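Local coordinates for protein putative glucose-6-phosphate 1-epimerase (Salmonella typhimurium, PDB 2HTA) that probably interconverts the alpha and beta anomers of glucose 6-phosphate and related hexose 6-phosphates, as a mutarotase of the aldose 1-epimerase family, at residues A[187-199]-A[208-220]. Numbering follows the deposited sequence.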
ATOM      1  N   ILE A 187       0.114  -3.198 -18.281  1.00 25.88           N
ATOM      2  CA  ILE A 187       0.710  -4.313 -17.547  1.00 25.74           C
ATOM      3  C   ILE A 187       1.433  -5.309 -18.482  1.00 26.67           C
ATOM      4  O   ILE A 187       2.399  -5.975 -18.096  1.00 25.13           O
ATOM      5  CB  ILE A 187      -0.375  -5.045 -16.733  1.00 26.60           C
ATOM      6  CG1 ILE A 187       0.226  -6.174 -15.894  1.00 24.83           C
ATOM      7  CG2 ILE A 187      -1.452  -5.581 -17.659  1.00 27.93           C
ATOM      8  CD1 ILE A 187       1.116  -5.713 -14.716  1.00 21.02           C
ATOM      9  N   ALA A 188       0.962  -5.399 -19.724  1.00 27.30           N
ATOM     10  CA  ALA A 188       1.492  -6.347 -20.687  1.00 27.58           C
ATOM     11  C   ALA A 188       2.949  -6.046 -21.006  1.00 28.95           C
ATOM     12  O   ALA A 188       3.674  -6.933 -21.440  1.00 29.81           O
ATOM     13  CB  ALA A 188       0.641  -6.331 -22.005  1.00 28.22           C
ATOM     14  N   ASN A 189       3.413  -4.819 -20.823  1.00 28.09           N
ATOM     15  CA  ASN A 189       4.845  -4.642 -21.048  1.00 28.52           C
ATOM     16  C   ASN A 189       5.681  -4.491 -19.771  1.00 27.54           C
ATOM     17  O   ASN A 189       6.909  -4.320 -19.851  1.00 28.17           O
ATOM     18  CB  ASN A 189       5.175  -3.497 -22.019  1.00 28.77           C
ATOM     19  CG  ASN A 189       4.736  -2.153 -21.508  1.00 33.24           C
ATOM     20  OD1 ASN A 189       5.111  -1.721 -20.393  1.00 36.40           O
ATOM     21  ND2 ASN A 189       3.939  -1.467 -22.317  1.00 33.03           N
ATOM     22  N   VAL A 190       5.022  -4.530 -18.616  1.00 24.92           N
ATOM     23  CA  VAL A 190       5.723  -4.243 -17.356  1.00 23.54           C
ATOM     24  C   VAL A 190       6.651  -5.398 -17.021  1.00 22.83           C
ATOM     25  O   VAL A 190       6.291  -6.542 -17.187  1.00 23.16           O
ATOM     26  CB  VAL A 190       4.711  -4.002 -16.205  1.00 22.53           C
ATOM     27  CG1 VAL A 190       5.432  -4.015 -14.851  1.00 23.59           C
ATOM     28  CG2 VAL A 190       4.029  -2.681 -16.430  1.00 23.19           C
ATOM     29  N   LYS A 191       7.874  -5.091 -16.615  1.00 23.68           N
ATOM     30  CA  LYS A 191       8.664  -6.059 -15.886  1.00 23.58           C
ATOM     31  C   LYS A 191       9.186  -5.448 -14.590  1.00 22.49           C
ATOM     32  O   LYS A 191       9.434  -4.201 -14.481  1.00 20.51           O
ATOM     33  CB  LYS A 191       9.783  -6.647 -16.739  1.00 26.53           C
ATOM     34  CG  LYS A 191      10.769  -5.601 -17.201  1.00 27.58           C
ATOM     35  CD  LYS A 191      11.596  -6.094 -18.430  1.00 33.81           C
ATOM     36  CE  LYS A 191      12.523  -4.948 -18.892  1.00 37.54           C
ATOM     37  NZ  LYS A 191      13.628  -5.340 -19.880  1.00 37.14           N
ATOM     38  N   VAL A 192       9.351  -6.312 -13.592  1.00 19.40           N
ATOM     39  CA  VAL A 192       9.915  -5.886 -12.309  1.00 19.46           C
ATOM     40  C   VAL A 192      11.206  -6.653 -12.088  1.00 19.74           C
ATOM     41  O   VAL A 192      11.221  -7.881 -12.198  1.00 20.19           O
ATOM     42  CB  VAL A 192       8.913  -6.132 -11.146  1.00 19.33           C
ATOM     43  CG1 VAL A 192       9.524  -5.679  -9.789  1.00 17.56           C
ATOM     44  CG2 VAL A 192       7.604  -5.368 -11.439  1.00 19.68           C
ATOM     45  N   SER A 193      12.284  -5.934 -11.791  1.00 18.81           N
ATOM     46  CA  SER A 193      13.578  -6.568 -11.540  1.00 18.90           C
ATOM     47  C   SER A 193      13.925  -6.406 -10.070  1.00 17.02           C
ATOM     48  O   SER A 193      13.198  -5.704  -9.333  1.00 17.63           O
ATOM     49  CB  SER A 193      14.668  -5.925 -12.438  1.00 19.10           C
ATOM     50  OG  SER A 193      14.722  -4.547 -12.207  1.00 20.00           O
ATOM     51  N   GLY A 194      15.049  -7.004  -9.658  1.00 15.88           N
ATOM     52  CA  GLY A 194      15.551  -6.905  -8.315  1.00 15.13           C
ATOM     53  C   GLY A 194      14.842  -7.887  -7.395  1.00 16.84           C
ATOM     54  O   GLY A 194      14.971  -7.805  -6.185  1.00 17.11           O
ATOM     55  N   LEU A 195      14.152  -8.846  -7.982  1.00 17.96           N
ATOM     56  CA  LEU A 195      13.331  -9.802  -7.185  1.00 18.62           C
ATOM     57  C   LEU A 195      14.050 -11.068  -6.711  1.00 20.26           C
ATOM     58  O   LEU A 195      13.433 -11.943  -6.058  1.00 18.87           O
ATOM     59  CB  LEU A 195      12.053 -10.167  -7.947  1.00 19.04           C
ATOM     60  CG  LEU A 195      11.064  -9.009  -8.136  1.00 17.22           C
ATOM     61  CD1 LEU A 195       9.958  -9.409  -9.133  1.00 20.49           C
ATOM     62  CD2 LEU A 195      10.458  -8.455  -6.843  1.00 19.23           C
ATOM     63  N   GLY A 196      15.342 -11.157  -6.987  1.00 19.14           N
ATOM     64  CA  GLY A 196      16.124 -12.264  -6.461  1.00 21.28           C
ATOM     65  C   GLY A 196      15.897 -13.591  -7.182  1.00 21.64           C
ATOM     66  O   GLY A 196      15.851 -13.635  -8.426  1.00 22.83           O
ATOM     67  N   ASP A 197      15.793 -14.681  -6.418  1.00 21.99           N
ATOM     68  CA  ASP A 197      15.788 -16.000  -7.029  1.00 20.34           C
ATOM     69  C   ASP A 197      14.546 -16.819  -6.673  1.00 20.49           C
ATOM     70  O   ASP A 197      13.649 -16.989  -7.528  1.00 19.56           O
ATOM     71  CB  ASP A 197      17.162 -16.733  -6.812  1.00 20.01           C
ATOM     72  CG  ASP A 197      17.605 -16.841  -5.325  1.00 25.96           C
ATOM     73  OD1 ASP A 197      16.848 -16.542  -4.346  1.00 21.86           O
ATOM     74  OD2 ASP A 197      18.774 -17.307  -5.159  1.00 28.49           O
ATOM     75  N   ARG A 198      14.492 -17.346  -5.447  1.00 20.38           N
ATOM     76  CA  ARG A 198      13.346 -18.251  -5.096  1.00 20.17           C
ATOM     77  C   ARG A 198      12.072 -17.485  -4.850  1.00 20.12           C
ATOM     78  O   ARG A 198      12.100 -16.345  -4.334  1.00 20.10           O
ATOM     79  CB  ARG A 198      13.700 -19.104  -3.889  1.00 22.36           C
ATOM     80  CG  ARG A 198      14.936 -19.978  -4.217  1.00 24.89           C
ATOM     81  CD  ARG A 198      15.277 -21.051  -3.128  1.00 32.68           C
ATOM     82  NE  ARG A 198      16.134 -22.062  -3.790  1.00 36.37           N
ATOM     83  CZ  ARG A 198      15.694 -23.212  -4.313  1.00 36.11           C
ATOM     84  NH1 ARG A 198      14.411 -23.576  -4.215  1.00 34.66           N
ATOM     85  NH2 ARG A 198      16.564 -24.020  -4.902  1.00 39.87           N
ATOM     86  N   PHE A 199      10.937 -18.124  -5.159  1.00 19.20           N
ATOM     87  CA  PHE A 199       9.625 -17.551  -4.926  1.00 19.62           C
ATOM     88  C   PHE A 199       8.591 -18.646  -4.704  1.00 19.61           C
ATOM     89  O   PHE A 199       8.824 -19.813  -5.063  1.00 21.87           O
ATOM     90  CB  PHE A 199       9.132 -16.661  -6.085  1.00 19.98           C
ATOM     91  CG  PHE A 199       9.061 -17.359  -7.410  1.00 20.63           C
ATOM     92  CD1 PHE A 199       7.862 -17.958  -7.827  1.00 22.96           C
ATOM     93  CD2 PHE A 199      10.151 -17.383  -8.260  1.00 20.82           C
ATOM     94  CE1 PHE A 199       7.767 -18.593  -9.077  1.00 20.15           C
ATOM     95  CE2 PHE A 199      10.057 -18.020  -9.531  1.00 19.86           C
ATOM     96  CZ  PHE A 199       8.846 -18.632  -9.919  1.00 20.46           C
ATOM     97  N   GLU A 208       7.357 -23.809  -5.336  1.00 24.85           N
ATOM     98  CA  GLU A 208       8.534 -22.924  -5.244  1.00 24.98           C
ATOM     99  C   GLU A 208       9.254 -22.907  -6.588  1.00 24.41           C
ATOM    100  O   GLU A 208       9.597 -23.970  -7.149  1.00 24.15           O
ATOM    101  CB  GLU A 208       9.447 -23.426  -4.137  1.00 26.06           C
ATOM    102  CG  GLU A 208      10.647 -22.530  -3.866  1.00 29.57           C
ATOM    103  CD  GLU A 208      11.036 -22.547  -2.427  1.00 31.76           C
ATOM    104  OE1 GLU A 208      12.224 -22.339  -2.189  1.00 34.15           O
ATOM    105  OE2 GLU A 208      10.162 -22.731  -1.537  1.00 34.89           O
ATOM    106  N   GLY A 209       9.478 -21.706  -7.112  1.00 23.41           N
ATOM    107  CA  GLY A 209      10.201 -21.509  -8.336  1.00 21.38           C
ATOM    108  C   GLY A 209      11.524 -20.823  -8.095  1.00 22.34           C
ATOM    109  O   GLY A 209      11.834 -20.402  -6.990  1.00 21.02           O
ATOM    110  N   VAL A 210      12.324 -20.710  -9.149  1.00 22.68           N
ATOM    111  CA  VAL A 210      13.600 -20.024  -9.036  1.00 21.80           C
ATOM    112  C   VAL A 210      13.771 -19.169 -10.271  1.00 22.41           C
ATOM    113  O   VAL A 210      13.744 -19.705 -11.376  1.00 23.43           O
ATOM    114  CB  VAL A 210      14.799 -21.021  -8.939  1.00 21.74           C
ATOM    115  CG1 VAL A 210      16.141 -20.240  -8.921  1.00 20.33           C
ATOM    116  CG2 VAL A 210      14.723 -21.887  -7.653  1.00 22.35           C
ATOM    117  N   LEU A 211      13.914 -17.858 -10.081  1.00 21.60           N
ATOM    118  CA  LEU A 211      14.329 -16.932 -11.172  1.00 20.67           C
ATOM    119  C   LEU A 211      15.825 -16.962 -11.290  1.00 20.14           C
ATOM    120  O   LEU A 211      16.541 -17.123 -10.283  1.00 21.35           O
ATOM    121  CB  LEU A 211      13.845 -15.492 -10.909  1.00 19.12           C
ATOM    122  CG  LEU A 211      12.350 -15.219 -10.819  1.00 19.49           C
ATOM    123  CD1 LEU A 211      12.112 -13.822 -10.351  1.00 20.43           C
ATOM    124  CD2 LEU A 211      11.507 -15.522 -12.128  1.00 18.32           C
ATOM    125  N   THR A 212      16.343 -16.857 -12.505  1.00 19.28           N
ATOM    126  CA  THR A 212      17.799 -16.848 -12.637  1.00 21.30           C
ATOM    127  C   THR A 212      18.314 -15.437 -12.822  1.00 21.35           C
ATOM    128  O   THR A 212      19.508 -15.230 -12.770  1.00 24.55           O
ATOM    129  CB  THR A 212      18.263 -17.645 -13.836  1.00 22.24           C
ATOM    130  OG1 THR A 212      17.558 -17.145 -14.973  1.00 23.12           O
ATOM    131  CG2 THR A 212      17.953 -19.158 -13.622  1.00 19.21           C
ATOM    132  N   ASP A 213      17.414 -14.471 -12.978  1.00 21.25           N
ATOM    133  CA  ASP A 213      17.817 -13.077 -13.245  1.00 22.37           C
ATOM    134  C   ASP A 213      17.071 -12.027 -12.416  1.00 21.52           C
ATOM    135  O   ASP A 213      17.306 -10.816 -12.608  1.00 19.84           O
ATOM    136  CB  ASP A 213      17.568 -12.779 -14.731  1.00 22.64           C
ATOM    137  CG  ASP A 213      16.094 -13.024 -15.147  1.00 24.24           C
ATOM    138  OD1 ASP A 213      15.194 -13.358 -14.322  1.00 25.17           O
ATOM    139  OD2 ASP A 213      15.794 -12.897 -16.346  1.00 30.24           O
ATOM    140  N   GLY A 214      16.174 -12.485 -11.539  1.00 20.42           N
ATOM    141  CA  GLY A 214      15.404 -11.599 -10.659  1.00 20.77           C
ATOM    142  C   GLY A 214      14.362 -10.763 -11.362  1.00 19.94           C
ATOM    143  O   GLY A 214      13.887  -9.778 -10.821  1.00 18.99           O
ATOM    144  N   ILE A 215      13.998 -11.170 -12.570  1.00 20.27           N
ATOM    145  CA  ILE A 215      13.065 -10.384 -13.396  1.00 20.11           C
ATOM    146  C   ILE A 215      11.735 -11.077 -13.603  1.00 20.19           C
ATOM    147  O   ILE A 215      11.702 -12.218 -14.115  1.00 21.49           O
ATOM    148  CB  ILE A 215      13.677 -10.048 -14.766  1.00 20.84           C
ATOM    149  CG1 ILE A 215      14.865  -9.064 -14.577  1.00 19.50           C
ATOM    150  CG2 ILE A 215      12.546  -9.454 -15.748  1.00 21.51           C
ATOM    151  CD1 ILE A 215      15.666  -8.901 -15.836  1.00 22.86           C
ATOM    152  N   GLN A 216      10.652 -10.401 -13.215  1.00 19.53           N
ATOM    153  CA  GLN A 216       9.277 -10.935 -13.362  1.00 20.65           C
ATOM    154  C   GLN A 216       8.467 -10.153 -14.377  1.00 20.81           C
ATOM    155  O   GLN A 216       8.409  -8.919 -14.323  1.00 22.21           O
ATOM    156  CB  GLN A 216       8.539 -10.936 -11.995  1.00 20.64           C
ATOM    157  CG  GLN A 216       7.158 -11.533 -12.044  1.00 20.05           C
ATOM    158  CD  GLN A 216       7.222 -13.039 -12.209  1.00 20.05           C
ATOM    159  OE1 GLN A 216       7.907 -13.739 -11.437  1.00 20.14           O
ATOM    160  NE2 GLN A 216       6.519 -13.545 -13.213  1.00 21.25           N
ATOM    161  N   THR A 217       7.793 -10.868 -15.277  1.00 22.35           N
ATOM    162  CA  THR A 217       6.772 -10.279 -16.157  1.00 21.58           C
ATOM    163  C   THR A 217       5.369 -10.764 -15.742  1.00 22.91           C
ATOM    164  O   THR A 217       5.232 -11.731 -15.001  1.00 22.94           O
ATOM    165  CB  THR A 217       6.978 -10.663 -17.657  1.00 21.90           C
ATOM    166  OG1 THR A 217       7.054 -12.081 -17.817  1.00 25.52           O
ATOM    167  CG2 THR A 217       8.266 -10.001 -18.258  1.00 22.69           C
ATOM    168  N   PHE A 218       4.343 -10.109 -16.252  1.00 22.59           N
ATOM    169  CA  PHE A 218       2.999 -10.234 -15.749  1.00 22.78           C
ATOM    170  C   PHE A 218       2.113 -10.420 -16.947  1.00 24.20           C
ATOM    171  O   PHE A 218       1.273  -9.574 -17.218  1.00 25.41           O
ATOM    172  CB  PHE A 218       2.588  -8.990 -14.935  1.00 21.36           C
ATOM    173  CG  PHE A 218       3.400  -8.828 -13.668  1.00 23.59           C
ATOM    174  CD1 PHE A 218       4.687  -8.293 -13.712  1.00 23.24           C
ATOM    175  CD2 PHE A 218       2.910  -9.303 -12.449  1.00 23.65           C
ATOM    176  CE1 PHE A 218       5.477  -8.213 -12.509  1.00 22.94           C
ATOM    177  CE2 PHE A 218       3.695  -9.199 -11.256  1.00 22.51           C
ATOM    178  CZ  PHE A 218       4.959  -8.672 -11.314  1.00 23.79           C
ATOM    179  N   PRO A 219       2.276 -11.562 -17.642  1.00 25.71           N
ATOM    180  CA  PRO A 219       1.462 -11.753 -18.844  1.00 26.15           C
ATOM    181  C   PRO A 219       0.019 -12.127 -18.527  1.00 27.70           C
ATOM    182  O   PRO A 219      -0.868 -11.952 -19.403  1.00 27.57           O
ATOM    183  CB  PRO A 219       2.179 -12.884 -19.564  1.00 25.96           C
ATOM    184  CG  PRO A 219       2.804 -13.776 -18.405  1.00 26.16           C
ATOM    185  CD  PRO A 219       3.223 -12.681 -17.393  1.00 25.00           C
ATOM    186  N   ASP A 220      -0.222 -12.604 -17.295  1.00 26.92           N
ATOM    187  CA  ASP A 220      -1.549 -13.032 -16.845  1.00 26.01           C
ATOM    188  C   ASP A 220      -1.561 -12.918 -15.322  1.00 25.97           C
ATOM    189  O   ASP A 220      -0.598 -12.397 -14.718  1.00 24.83           O
ATOM    190  CB  ASP A 220      -1.744 -14.498 -17.229  1.00 27.63           C
TER
HETATM  191  O   HOH W   1       4.412  -7.987 -18.223  1.00 26.59           O
HETATM  192  O   HOH W   2      17.131  -8.391 -11.207  1.00 20.00           O
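Phe199 holds CG between its backbone N and carbonyl carbon (chi1 58°), which lays the ring over the backbone of Gly209. Gly209 CA sits 3.8 Å from the ring centroid, a CH-pi contact offset toward the rim. Leu211 CG lies 3.8 Å from Phe199 CE2. Arg198 extends from CG to NE, and Val210 CG2 sits over the centre of one face of its guanidinium, 3.7 Å above the plane. At the guanidinium edge, NH1 donates to Glu208 OE1 at 3.2 Å, a surface salt bridge with the two planes 64° apart. OE1 is met on its anti side. These residues belong to the antiparallel hairpin of strands 198-201 and 207-210, on the mutarotase beta-sandwich. Farther along, the short strand 191-193 pairs antiparallel with a weakly bonded edge strand at about 216-217. Val192 N reaches Gln216 O at 2.9 Å, and Gln216 N returns the bond to Val192 O. Between the two pairings, Leu195 N bonds to Gly214 O at 3.0 Å. Gln216 OE1 is hydrogen-bonded to Tyr226 OH and Arg224 NH1, while NE2 donates to Thr217 O, which fixes the amide's rotation. Ile187 CD1 packs 3.6 Å from Phe218 CB, and Val192 CG2 touches Phe218 CE1 at 3.7 Å. A water accepts from Phe218 N and lies within hydrogen-bonding distance of Ile187 O and Val190 O.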